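Flavin prenyltransferase UbiX (Methanocaldococcus jannaschii, PDB 6M8V) probably makes the prenylated FMN cofactor of UbiD decarboxylases by joining a dimethylallyl group from dimethylallyl phosphate to N5 and C6 of reduced FMN. Local coordinates at residues I14-L23 / N157-L168; Y60-A70 / S97-I107. One frame throughout, in Å; residues are numbered along the deposited sequence.

Interaction 1. Residues I14-L23 / N157-L168; sequences IYAKRLLEVL and NDIINFVVGRVL
The ring of Tyr-15 lies against Val-163 and Ile-160 of the partner helix. Its CE1 comes to 3.4 Å from Val-163 CG2, and Ile-160 CD1 also reaches that corner of the ring. Both side chains cross the tyrosine at about a right angle. On the same helical turn, Ile-14 lays its CG2 against Ile-160 CD1.

One turn on, Arg-18 is a knob in a hole formed by Asn-157, Ile-160, Asn-161 and Val-164. Its CG lies opposite the backbone N (chi1 -179°), and bends at chi2 and chi3 then fold the chain along helix 157-168. Arg-18 NH1 donates to Asn-161 OD1 at 2.9 Å. The oxygen lies near the guanidinium plane, but the donor stands above the plane of the amide carbonyl. Asn-157 OD1 is also close to NH1, although the modelled separation is too short to be reliable. Ile-160 CG2 covers one face of the guanidinium. Glu-21 OE2 takes the bond from Arg-18 NE at 2.9 Å, and Glu-21 OE1 pairs with Lys-17 NZ. Glu-21 at NE and Asn-161 at NH1 thus hold the Arg-18 guanidinium from two sides.

Val-164 returns the knob, sitting among Tyr-15, Arg-18, Leu-19 and Val-22. Its CG1 meets Val-22 CG2 at 3.6 Å, while CG2 packs on Arg-18 CG. Leu-168 closes the far end: its CD2 touches Leu-23 CD2 at 3.6 Å and also meets Leu-19 CD1.

The axes approach to 9.5 Å and cross at -61°. Leu-19 reaches on to Val-80 and Val-82 of strand 78-84, and Phe-149 of a second subunit meets the Tyr-15 ring. The contact is a knobs-into-holes helix pair on one side of the parallel sheet of a Rossmann-like flavoprotein fold, packing the C-terminal helix onto the first one.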
loop_
_atom_site.group_PDB
_atom_site.type_symbol
_atom_site.label_atom_id
_atom_site.label_comp_id
_atom_site.label_asym_id
_atom_site.label_seq_id
_atom_site.Cartn_x
_atom_site.Cartn_y
_atom_site.Cartn_z
ATOM N N ILE A 14 22.930 -0.447 31.679
ATOM C CA ILE A 14 22.828 -1.272 32.881
ATOM C C ILE A 14 22.027 -2.537 32.604
ATOM O O ILE A 14 22.287 -3.588 33.200
ATOM C CB ILE A 14 22.215 -0.460 34.040
ATOM C CG1 ILE A 14 22.217 -1.282 35.329
ATOM C CG2 ILE A 14 20.807 0.009 33.691
ATOM C CD1 ILE A 14 21.784 -0.496 36.541
ATOM N N TYR A 15 21.047 -2.465 31.695
ATOM C CA TYR A 15 20.318 -3.666 31.310
ATOM C C TYR A 15 21.253 -4.699 30.700
ATOM O O TYR A 15 21.148 -5.894 30.996
ATOM C CB TYR A 15 19.205 -3.326 30.318
ATOM C CG TYR A 15 18.071 -2.488 30.857
ATOM C CD1 TYR A 15 17.254 -2.954 31.877
ATOM C CD2 TYR A 15 17.785 -1.243 30.306
ATOM C CE1 TYR A 15 16.205 -2.187 32.355
ATOM C CE2 TYR A 15 16.737 -0.476 30.776
ATOM C CZ TYR A 15 15.952 -0.954 31.800
ATOM O OH TYR A 15 14.907 -0.192 32.263
ATOM N N ALA A 16 22.174 -4.258 29.841
ATOM C CA ALA A 16 23.106 -5.191 29.217
ATOM C C ALA A 16 24.060 -5.789 30.245
ATOM O O ALA A 16 24.390 -6.980 30.176
ATOM C CB ALA A 16 23.885 -4.492 28.104
ATOM N N LYS A 17 24.513 -4.978 31.202
ATOM C CA LYS A 17 25.405 -5.484 32.239
ATOM C C LYS A 17 24.716 -6.565 33.065
ATOM O O LYS A 17 25.273 -7.647 33.279
ATOM C CB LYS A 17 25.880 -4.332 33.130
ATOM C CG LYS A 17 26.814 -4.751 34.277
ATOM C CD LYS A 17 27.151 -3.562 35.174
ATOM C CE LYS A 17 28.043 -3.958 36.353
ATOM N NZ LYS A 17 27.414 -4.981 37.240
ATOM N N ARG A 18 23.486 -6.295 33.514
ATOM C CA ARG A 18 22.756 -7.272 34.314
ATOM C C ARG A 18 22.455 -8.539 33.519
ATOM O O ARG A 18 22.566 -9.650 34.050
ATOM C CB ARG A 18 21.465 -6.655 34.848
ATOM C CG ARG A 18 20.636 -7.590 35.724
ATOM C CD ARG A 18 21.395 -8.027 36.983
ATOM N NE ARG A 18 22.172 -6.938 37.574
ATOM C CZ ARG A 18 21.651 -5.948 38.293
ATOM N NH1 ARG A 18 20.343 -5.899 38.518
ATOM N NH2 ARG A 18 22.439 -5.001 38.787
ATOM N N LEU A 19 22.062 -8.396 32.249
ATOM C CA LEU A 19 21.804 -9.576 31.427
ATOM C C LEU A 19 23.057 -10.433 31.280
ATOM O O LEU A 19 22.983 -11.667 31.319
ATOM C CB LEU A 19 21.278 -9.161 30.050
ATOM C CG LEU A 19 21.134 -10.285 29.015
ATOM C CD1 LEU A 19 20.065 -11.288 29.434
ATOM C CD2 LEU A 19 20.831 -9.730 27.615
ATOM N N LEU A 20 24.217 -9.795 31.110
ATOM C CA LEU A 20 25.456 -10.543 30.916
ATOM C C LEU A 20 25.826 -11.350 32.153
ATOM O O LEU A 20 26.371 -12.454 32.036
ATOM C CB LEU A 20 26.596 -9.595 30.553
ATOM C CG LEU A 20 26.692 -9.122 29.105
ATOM C CD1 LEU A 20 27.613 -7.926 29.030
ATOM C CD2 LEU A 20 27.194 -10.233 28.210
ATOM N N GLU A 21 25.552 -10.820 33.348
ATOM C CA GLU A 21 25.949 -11.559 34.542
ATOM C C GLU A 21 24.961 -12.665 34.895
ATOM O O GLU A 21 25.382 -13.729 35.361
ATOM C CB GLU A 21 26.161 -10.614 35.731
ATOM C CG GLU A 21 25.088 -9.577 35.980
ATOM C CD GLU A 21 25.610 -8.426 36.829
ATOM O OE1 GLU A 21 26.788 -8.045 36.647
ATOM O OE2 GLU A 21 24.855 -7.912 37.684
ATOM N N VAL A 22 23.660 -12.467 34.662
ATOM C CA VAL A 22 22.730 -13.575 34.861
ATOM C C VAL A 22 22.879 -14.657 33.797
ATOM O O VAL A 22 22.390 -15.772 33.995
ATOM C CB VAL A 22 21.265 -13.092 34.914
ATOM C CG1 VAL A 22 21.097 -11.997 35.963
ATOM C CG2 VAL A 22 20.799 -12.622 33.543
ATOM N N LEU A 23 23.548 -14.365 32.681
ATOM C CA LEU A 23 23.802 -15.346 31.632
ATOM C C LEU A 23 25.147 -16.041 31.777
ATOM O O LEU A 23 25.410 -16.993 31.024
ATOM C CB LEU A 23 23.736 -14.678 30.252
ATOM C CG LEU A 23 22.352 -14.439 29.639
ATOM C CD1 LEU A 23 22.507 -13.798 28.280
ATOM C CD2 LEU A 23 21.620 -15.759 29.534
ATOM N N ASN A 157 17.332 -1.724 41.258
ATOM C CA ASN A 157 17.751 -3.085 40.935
ATOM C C ASN A 157 16.560 -3.984 40.619
ATOM O O ASN A 157 16.640 -4.836 39.726
ATOM C CB ASN A 157 18.561 -3.660 42.096
ATOM C CG ASN A 157 19.849 -4.313 41.642
ATOM O OD1 ASN A 157 19.840 -5.203 40.794
ATOM N ND2 ASN A 157 20.969 -3.870 42.207
ATOM N N ASP A 158 15.450 -3.820 41.347
ATOM C CA ASP A 158 14.253 -4.608 41.060
ATOM C C ASP A 158 13.689 -4.292 39.680
ATOM O O ASP A 158 13.118 -5.168 39.021
ATOM C CB ASP A 158 13.177 -4.351 42.113
ATOM C CG ASP A 158 13.500 -4.976 43.455
ATOM O OD1 ASP A 158 14.269 -5.961 43.501
ATOM O OD2 ASP A 158 12.969 -4.474 44.467
ATOM N N ILE A 159 13.812 -3.042 39.241
ATOM C CA ILE A 159 13.354 -2.680 37.909
ATOM C C ILE A 159 14.239 -3.326 36.853
ATOM O O ILE A 159 13.742 -3.894 35.872
ATOM C CB ILE A 159 13.312 -1.149 37.776
ATOM C CG1 ILE A 159 12.248 -0.579 38.721
ATOM C CG2 ILE A 159 13.064 -0.740 36.332
ATOM C CD1 ILE A 159 12.035 0.900 38.582
ATOM N N ILE A 160 15.561 -3.283 37.054
ATOM C CA ILE A 160 16.487 -3.874 36.089
ATOM C C ILE A 160 16.283 -5.382 36.000
ATOM O O ILE A 160 16.365 -5.972 34.916
ATOM C CB ILE A 160 17.942 -3.526 36.457
ATOM C CG1 ILE A 160 18.085 -2.029 36.726
ATOM C CG2 ILE A 160 18.893 -3.970 35.353
ATOM C CD1 ILE A 160 17.656 -1.161 35.568
ATOM N N ASN A 161 16.010 -6.030 37.134
ATOM C CA ASN A 161 15.854 -7.481 37.133
ATOM C C ASN A 161 14.538 -7.910 36.496
ATOM O O ASN A 161 14.450 -9.016 35.949
ATOM C CB ASN A 161 15.961 -8.024 38.560
ATOM C CG ASN A 161 17.388 -8.041 39.070
ATOM O OD1 ASN A 161 18.336 -8.031 38.287
ATOM N ND2 ASN A 161 17.550 -8.070 40.389
ATOM N N PHE A 162 13.504 -7.071 36.570
ATOM C CA PHE A 162 12.273 -7.365 35.840
ATOM C C PHE A 162 12.530 -7.397 34.338
ATOM O O PHE A 162 12.165 -8.358 33.648
ATOM C CB PHE A 162 11.192 -6.331 36.172
ATOM C CG PHE A 162 9.926 -6.504 35.372
ATOM C CD1 PHE A 162 8.899 -7.300 35.847
ATOM C CD2 PHE A 162 9.769 -5.880 34.140
ATOM C CE1 PHE A 162 7.741 -7.471 35.115
ATOM C CE2 PHE A 162 8.615 -6.050 33.401
ATOM C CZ PHE A 162 7.598 -6.847 33.891
ATOM N N VAL A 163 13.153 -6.339 33.813
ATOM C CA VAL A 163 13.430 -6.257 32.382
ATOM C C VAL A 163 14.288 -7.435 31.934
ATOM O O VAL A 163 14.005 -8.082 30.919
ATOM C CB VAL A 163 14.097 -4.912 32.045
ATOM C CG1 VAL A 163 14.518 -4.875 30.577
ATOM C CG2 VAL A 163 13.155 -3.750 32.374
ATOM N N VAL A 164 15.343 -7.736 32.696
ATOM C CA VAL A 164 16.249 -8.815 32.313
ATOM C C VAL A 164 15.553 -10.169 32.421
ATOM O O VAL A 164 15.732 -11.044 31.564
ATOM C CB VAL A 164 17.531 -8.751 33.167
ATOM C CG1 VAL A 164 18.381 -10.002 32.969
ATOM C CG2 VAL A 164 18.330 -7.499 32.814
ATOM N N GLY A 165 14.743 -10.362 33.466
ATOM C CA GLY A 165 13.992 -11.603 33.584
ATOM C C GLY A 165 13.075 -11.842 32.400
ATOM O O GLY A 165 12.949 -12.970 31.914
ATOM N N ARG A 166 12.427 -10.780 31.913
ATOM C CA ARG A 166 11.574 -10.904 30.735
ATOM C C ARG A 166 12.389 -11.272 29.501
ATOM O O ARG A 166 11.930 -12.046 28.654
ATOM C CB ARG A 166 10.806 -9.603 30.508
ATOM C CG ARG A 166 9.814 -9.277 31.607
ATOM C CD ARG A 166 8.711 -10.314 31.663
ATOM N NE ARG A 166 7.733 -10.093 30.607
ATOM C CZ ARG A 166 7.151 -11.068 29.917
ATOM N NH1 ARG A 166 7.454 -12.333 30.174
ATOM N NH2 ARG A 166 6.272 -10.775 28.970
ATOM N N VAL A 167 13.605 -10.732 29.382
ATOM C CA VAL A 167 14.473 -11.117 28.272
ATOM C C VAL A 167 14.802 -12.601 28.347
ATOM O O VAL A 167 14.742 -13.317 27.340
ATOM C CB VAL A 167 15.747 -10.256 28.257
ATOM C CG1 VAL A 167 16.768 -10.843 27.289
ATOM C CG2 VAL A 167 15.414 -8.830 27.880
ATOM N N LEU A 168 15.142 -13.093 29.541
ATOM C CA LEU A 168 15.402 -14.522 29.692
ATOM C C LEU A 168 14.153 -15.341 29.390
ATOM O O LEU A 168 14.241 -16.424 28.800
ATOM C CB LEU A 168 15.918 -14.825 31.102
ATOM C CG LEU A 168 17.274 -14.230 31.501
ATOM C CD1 LEU A 168 17.694 -14.702 32.892
ATOM C CD2 LEU A 168 18.344 -14.565 30.474
#

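Interaction 2. Residues Y60-A70 / S97-I107; sequences YENDDFFSPLA and SANLIVRVCDI. With FMN (flavin mononucleotide), chain B; PO4 (phosphate ion), chain C.
Asn-62 grips the start of helix 100-107 with two bonds. Its backbone O accepts from Leu-100 N at 2.8 Å, and its side-chain OD1 accepts from Ile-101 N at 3.0 Å, almost in line with the C=O bond. The side chain reaches there because CG stands opposite the backbone N (chi1 -157°). Asn-99 is the N-cap, its OD1 taking Val-102 N at 2.9 Å.

One turn into the helix, Arg-103 NE donates to Ala-70 O, at the end of 60-70, at 3.0 Å. The oxygen lies in the guanidinium plane, while the donor stands above the carbonyl plane. One guanidinium face is covered by Ile-107 CG1. The opposite face carries the flavin, with FMN N1 3.6 Å from Arg-103 NH1. NH1 is also in a salt bridge with Glu-121 of a fourth subunit, and NH2 makes a weak bond to phosphate O4. A leucine in place of Arg-103 would probably leave Ala-70 O and that Glu-121 without their mate and take the positive charge from beside the flavin.

Phe-65 presents one ring face to the ribityl C3' of FMN, 3.5 Å from its CE1. Its edge meets Arg-103 CB and Ala-98 O. Ser-97 O accepts from FMN O3' at 2.7 Å. Further in, Leu-100 spreads its methyls, CD1 against Ala-70 CB at 3.6 Å and CD2 against Tyr-60 CB. Val-104 CG1 packs on Leu-69 CB.

Gly-9, Ser-34 and Arg-120 of the fourth subunit also bind this FMN. A capped helix and a loop thus form one wall of the flavin site between subunits, as in the UbiX/PAD1 family.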
loop_
_atom_site.group_PDB
_atom_site.type_symbol
_atom_site.label_atom_id
_atom_site.label_comp_id
_atom_site.label_asym_id
_atom_site.label_seq_id
_atom_site.Cartn_x
_atom_site.Cartn_y
_atom_site.Cartn_z
ATOM N N TYR A 60 34.133 -9.564 20.415
ATOM C CA TYR A 60 34.604 -9.145 19.104
ATOM C C TYR A 60 34.371 -7.650 18.940
ATOM O O TYR A 60 33.358 -7.115 19.401
ATOM C CB TYR A 60 33.904 -9.912 17.976
ATOM C CG TYR A 60 34.090 -11.409 18.030
ATOM C CD1 TYR A 60 35.263 -12.005 17.571
ATOM C CD2 TYR A 60 33.092 -12.231 18.534
ATOM C CE1 TYR A 60 35.432 -13.380 17.617
ATOM C CE2 TYR A 60 33.250 -13.600 18.582
ATOM C CZ TYR A 60 34.421 -14.171 18.126
ATOM O OH TYR A 60 34.569 -15.537 18.179
ATOM N N GLU A 61 35.319 -6.981 18.290
ATOM C CA GLU A 61 35.164 -5.564 18.009
ATOM C C GLU A 61 34.072 -5.357 16.965
ATOM O O GLU A 61 33.863 -6.192 16.080
ATOM C CB GLU A 61 36.487 -4.971 17.524
ATOM C CG GLU A 61 36.771 -3.565 18.037
ATOM C CD GLU A 61 36.737 -3.472 19.550
ATOM O OE1 GLU A 61 35.716 -3.010 20.097
ATOM O OE2 GLU A 61 37.733 -3.855 20.195
ATOM N N ASN A 62 33.364 -4.231 17.076
ATOM C CA ASN A 62 32.261 -3.961 16.163
ATOM C C ASN A 62 32.722 -3.773 14.725
ATOM O O ASN A 62 31.886 -3.797 13.818
ATOM C CB ASN A 62 31.479 -2.726 16.623
ATOM C CG ASN A 62 30.047 -2.700 16.082
ATOM O OD1 ASN A 62 29.524 -3.718 15.623
ATOM N ND2 ASN A 62 29.408 -1.535 16.147
ATOM N N ASP A 63 34.023 -3.601 14.488
ATOM C CA ASP A 63 34.539 -3.459 13.134
ATOM C C ASP A 63 35.312 -4.689 12.671
ATOM O O ASP A 63 35.939 -4.652 11.608
ATOM C CB ASP A 63 35.411 -2.207 13.025
ATOM C CG ASP A 63 36.587 -2.216 13.993
ATOM O OD1 ASP A 63 36.709 -3.157 14.807
ATOM O OD2 ASP A 63 37.391 -1.264 13.936
ATOM N N ASP A 64 35.271 -5.781 13.433
ATOM C CA ASP A 64 36.034 -6.986 13.106
ATOM C C ASP A 64 35.166 -7.908 12.254
ATOM O O ASP A 64 34.551 -8.864 12.732
ATOM C CB ASP A 64 36.506 -7.677 14.379
ATOM C CG ASP A 64 37.277 -8.956 14.101
ATOM O OD1 ASP A 64 37.691 -9.171 12.938
ATOM O OD2 ASP A 64 37.464 -9.750 15.050
ATOM N N PHE A 65 35.129 -7.621 10.953
ATOM C CA PHE A 65 34.300 -8.432 10.073
ATOM C C PHE A 65 34.900 -9.807 9.825
ATOM O O PHE A 65 34.194 -10.703 9.354
ATOM C CB PHE A 65 34.047 -7.701 8.755
ATOM C CG PHE A 65 32.795 -6.873 8.769
ATOM C CD1 PHE A 65 31.549 -7.481 8.864
ATOM C CD2 PHE A 65 32.859 -5.489 8.711
ATOM C CE1 PHE A 65 30.394 -6.725 8.890
ATOM C CE2 PHE A 65 31.703 -4.724 8.734
ATOM C CZ PHE A 65 30.469 -5.343 8.823
ATOM N N PHE A 66 36.171 -10.004 10.155
ATOM C CA PHE A 66 36.766 -11.330 10.095
ATOM C C PHE A 66 36.381 -12.199 11.286
ATOM O O PHE A 66 36.846 -13.340 11.375
ATOM C CB PHE A 66 38.288 -11.218 9.984
ATOM C CG PHE A 66 38.766 -10.996 8.579
ATOM C CD1 PHE A 66 38.438 -9.832 7.899
ATOM C CD2 PHE A 66 39.523 -11.954 7.930
ATOM C CE1 PHE A 66 38.867 -9.625 6.602
ATOM C CE2 PHE A 66 39.956 -11.751 6.631
ATOM C CZ PHE A 66 39.627 -10.584 5.967
ATOM N N SER A 67 35.545 -11.691 12.188
ATOM C CA SER A 67 35.012 -12.508 13.262
ATOM C C SER A 67 34.204 -13.668 12.680
ATOM O O SER A 67 33.583 -13.532 11.622
ATOM C CB SER A 67 34.137 -11.659 14.185
ATOM O OG SER A 67 33.188 -12.451 14.877
ATOM N N PRO A 68 34.222 -14.835 13.329
ATOM C CA PRO A 68 33.389 -15.946 12.839
ATOM C C PRO A 68 31.902 -15.633 12.839
ATOM O O PRO A 68 31.157 -16.210 12.035
ATOM C CB PRO A 68 33.734 -17.099 13.796
ATOM C CG PRO A 68 34.420 -16.458 14.976
ATOM C CD PRO A 68 35.107 -15.245 14.435
ATOM N N LEU A 69 31.448 -14.727 13.707
ATOM C CA LEU A 69 30.036 -14.367 13.745
ATOM C C LEU A 69 29.551 -13.754 12.439
ATOM O O LEU A 69 28.355 -13.828 12.143
ATOM C CB LEU A 69 29.777 -13.391 14.893
ATOM C CG LEU A 69 30.126 -13.884 16.293
ATOM C CD1 LEU A 69 29.785 -12.823 17.322
ATOM C CD2 LEU A 69 29.393 -15.181 16.587
ATOM N N ALA A 70 30.448 -13.167 11.649
ATOM C CA ALA A 70 30.083 -12.392 10.472
ATOM C C ALA A 70 29.670 -13.247 9.282
ATOM O O ALA A 70 29.549 -12.715 8.174
ATOM C CB ALA A 70 31.243 -11.481 10.065
ATOM N N SER A 97 24.238 -3.339 7.052
ATOM C CA SER A 97 25.154 -4.066 7.927
ATOM C C SER A 97 26.572 -3.517 7.750
ATOM O O SER A 97 27.467 -4.169 7.214
ATOM C CB SER A 97 25.079 -5.559 7.641
ATOM O OG SER A 97 25.082 -5.809 6.245
ATOM N N ALA A 98 26.768 -2.284 8.229
ATOM C CA ALA A 98 28.065 -1.625 8.136
ATOM C C ALA A 98 28.984 -1.934 9.310
ATOM O O ALA A 98 30.134 -1.483 9.305
ATOM C CB ALA A 98 27.894 -0.105 8.023
ATOM N N ASN A 99 28.507 -2.671 10.312
ATOM C CA ASN A 99 29.333 -3.117 11.426
ATOM C C ASN A 99 28.944 -4.551 11.759
ATOM O O ASN A 99 28.035 -5.125 11.150
ATOM C CB ASN A 99 29.190 -2.192 12.643
ATOM C CG ASN A 99 27.752 -2.047 13.111
ATOM O OD1 ASN A 99 27.010 -3.023 13.200
ATOM N ND2 ASN A 99 27.356 -0.819 13.423
ATOM N N LEU A 100 29.628 -5.130 12.751
ATOM C CA LEU A 100 29.397 -6.536 13.065
ATOM C C LEU A 100 28.041 -6.752 13.728
ATOM O O LEU A 100 27.399 -7.783 13.499
ATOM C CB LEU A 100 30.520 -7.074 13.957
ATOM C CG LEU A 100 30.484 -8.582 14.259
ATOM C CD1 LEU A 100 30.657 -9.390 12.987
ATOM C CD2 LEU A 100 31.533 -8.999 15.300
ATOM N N ILE A 101 27.583 -5.792 14.535
ATOM C CA ILE A 101 26.300 -5.939 15.216
ATOM C C ILE A 101 25.166 -6.098 14.203
ATOM O O ILE A 101 24.396 -7.062 14.254
ATOM C CB ILE A 101 26.058 -4.750 16.162
ATOM C CG1 ILE A 101 26.946 -4.889 17.408
ATOM C CG2 ILE A 101 24.582 -4.668 16.551
ATOM C CD1 ILE A 101 26.835 -3.728 18.385
ATOM N N VAL A 102 25.050 -5.154 13.266
ATOM C CA VAL A 102 23.977 -5.222 12.280
ATOM C C VAL A 102 24.159 -6.432 11.373
ATOM O O VAL A 102 23.179 -7.048 10.939
ATOM C CB VAL A 102 23.912 -3.903 11.480
ATOM C CG1 VAL A 102 22.707 -3.892 10.521
ATOM C CG2 VAL A 102 23.847 -2.732 12.425
ATOM N N ARG A 103 25.407 -6.811 11.090
ATOM C CA ARG A 103 25.639 -7.980 10.249
ATOM C C ARG A 103 25.106 -9.250 10.907
ATOM O O ARG A 103 24.473 -10.077 10.237
ATOM C CB ARG A 103 27.132 -8.104 9.924
ATOM C CG ARG A 103 27.536 -9.410 9.239
ATOM C CD ARG A 103 26.868 -9.604 7.867
ATOM N NE ARG A 103 27.367 -10.815 7.213
ATOM C CZ ARG A 103 26.856 -11.352 6.105
ATOM N NH1 ARG A 103 25.820 -10.788 5.504
ATOM N NH2 ARG A 103 27.387 -12.459 5.594
ATOM N N VAL A 104 25.317 -9.417 12.222
ATOM C CA VAL A 104 24.807 -10.628 12.869
ATOM C C VAL A 104 23.293 -10.565 13.046
ATOM O O VAL A 104 22.627 -11.607 13.085
ATOM C CB VAL A 104 25.519 -10.913 14.211
ATOM C CG1 VAL A 104 27.034 -11.037 14.016
ATOM C CG2 VAL A 104 25.185 -9.869 15.259
ATOM N N CYS A 105 22.713 -9.363 13.157
ATOM C CA CYS A 105 21.254 -9.269 13.112
ATOM C C CYS A 105 20.724 -9.663 11.743
ATOM O O CYS A 105 19.739 -10.403 11.644
ATOM C CB CYS A 105 20.785 -7.858 13.466
ATOM S SG CYS A 105 21.105 -7.392 15.169
ATOM N N ASP A 106 21.363 -9.179 10.673
ATOM C CA ASP A 106 20.931 -9.543 9.326
ATOM C C ASP A 106 21.091 -11.040 9.090
ATOM O O ASP A 106 20.258 -11.668 8.423
ATOM C CB ASP A 106 21.723 -8.735 8.293
ATOM C CG ASP A 106 21.048 -8.694 6.931
ATOM O OD1 ASP A 106 19.830 -8.400 6.859
ATOM O OD2 ASP A 106 21.742 -8.945 5.921
ATOM N N ILE A 107 22.153 -11.629 9.644
ATOM C CA ILE A 107 22.352 -13.072 9.566
ATOM C C ILE A 107 21.240 -13.800 10.307
ATOM O O ILE A 107 20.672 -14.781 9.810
ATOM C CB ILE A 107 23.738 -13.448 10.125
ATOM C CG1 ILE A 107 24.840 -13.089 9.123
ATOM C CG2 ILE A 107 23.787 -14.925 10.514
ATOM C CD1 ILE A 107 26.245 -13.164 9.710
HETATM N N1 FMN B . 28.295 -9.476 3.282
HETATM C C2 FMN B . 27.354 -9.871 2.354
HETATM O O2 FMN B . 26.330 -9.213 2.275
HETATM N N3 FMN B . 27.550 -10.976 1.533
HETATM C C4 FMN B . 28.737 -11.688 1.652
HETATM O O4 FMN B . 28.987 -12.674 0.952
HETATM C C4A FMN B . 29.683 -11.290 2.586
HETATM N N5 FMN B . 30.842 -12.016 2.686
HETATM C C5A FMN B . 31.794 -11.641 3.599
HETATM C C6 FMN B . 32.953 -12.387 3.677
HETATM C C7 FMN B . 33.926 -12.034 4.591
HETATM C C7M FMN B . 35.177 -12.845 4.663
HETATM C C8 FMN B . 33.744 -10.937 5.422
HETATM C C8M FMN B . 34.819 -10.573 6.400
HETATM C C9 FMN B . 32.577 -10.184 5.345
HETATM C C9A FMN B . 31.595 -10.538 4.427
HETATM N N10 FMN B . 30.428 -9.800 4.329
HETATM C C10 FMN B . 29.469 -10.185 3.406
HETATM C "C1'" FMN B . 30.195 -8.612 5.228
HETATM C "C2'" FMN B . 30.400 -7.283 4.510
HETATM O "O2'" FMN B . 31.737 -7.178 4.075
HETATM C "C3'" FMN B . 30.090 -6.101 5.416
HETATM O "O3'" FMN B . 28.691 -5.939 5.534
HETATM C "C4'" FMN B . 30.754 -4.823 4.903
HETATM O "O4'" FMN B . 30.410 -3.750 5.747
HETATM C "C5'" FMN B . 30.387 -4.473 3.464
HETATM O "O5'" FMN B . 30.864 -3.172 3.180
HETATM P P FMN B . 31.098 -2.656 1.667
HETATM O O1P FMN B . 32.191 -3.471 1.038
HETATM O O2P FMN B . 29.823 -2.869 0.887
HETATM O O3P FMN B . 31.461 -1.192 1.677
HETATM P P PO4 C . 27.542 -16.139 4.395
HETATM O O1 PO4 C . 28.843 -15.750 5.061
HETATM O O2 PO4 C . 27.680 -17.483 3.716
HETATM O O3 PO4 C . 26.444 -16.227 5.431
HETATM O O4 PO4 C . 27.197 -15.085 3.367
#

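In the fold
Interaction 2 falls within the stretch of chain closed by interaction 1, yet the two lie on opposite sides of the chain's centre, their centres about 24 Å apart. They share no helix, and their nearest atoms are about 10 Å apart. Residues 14-23 and 157-168 form a buried helix pair, mostly aliphatic, with a polar patch at one margin. Residues 60-70 and 97-107 are only partly buried and join a loop to a helix through bonds to backbone atoms as well as apolar packing. The central parallel sheet links them: both reach strand 28-33; interaction 1 also touches strand 78-84, and interaction 2 strand 2-7. Both meet other subunits, but FMN itself contacts interaction 2.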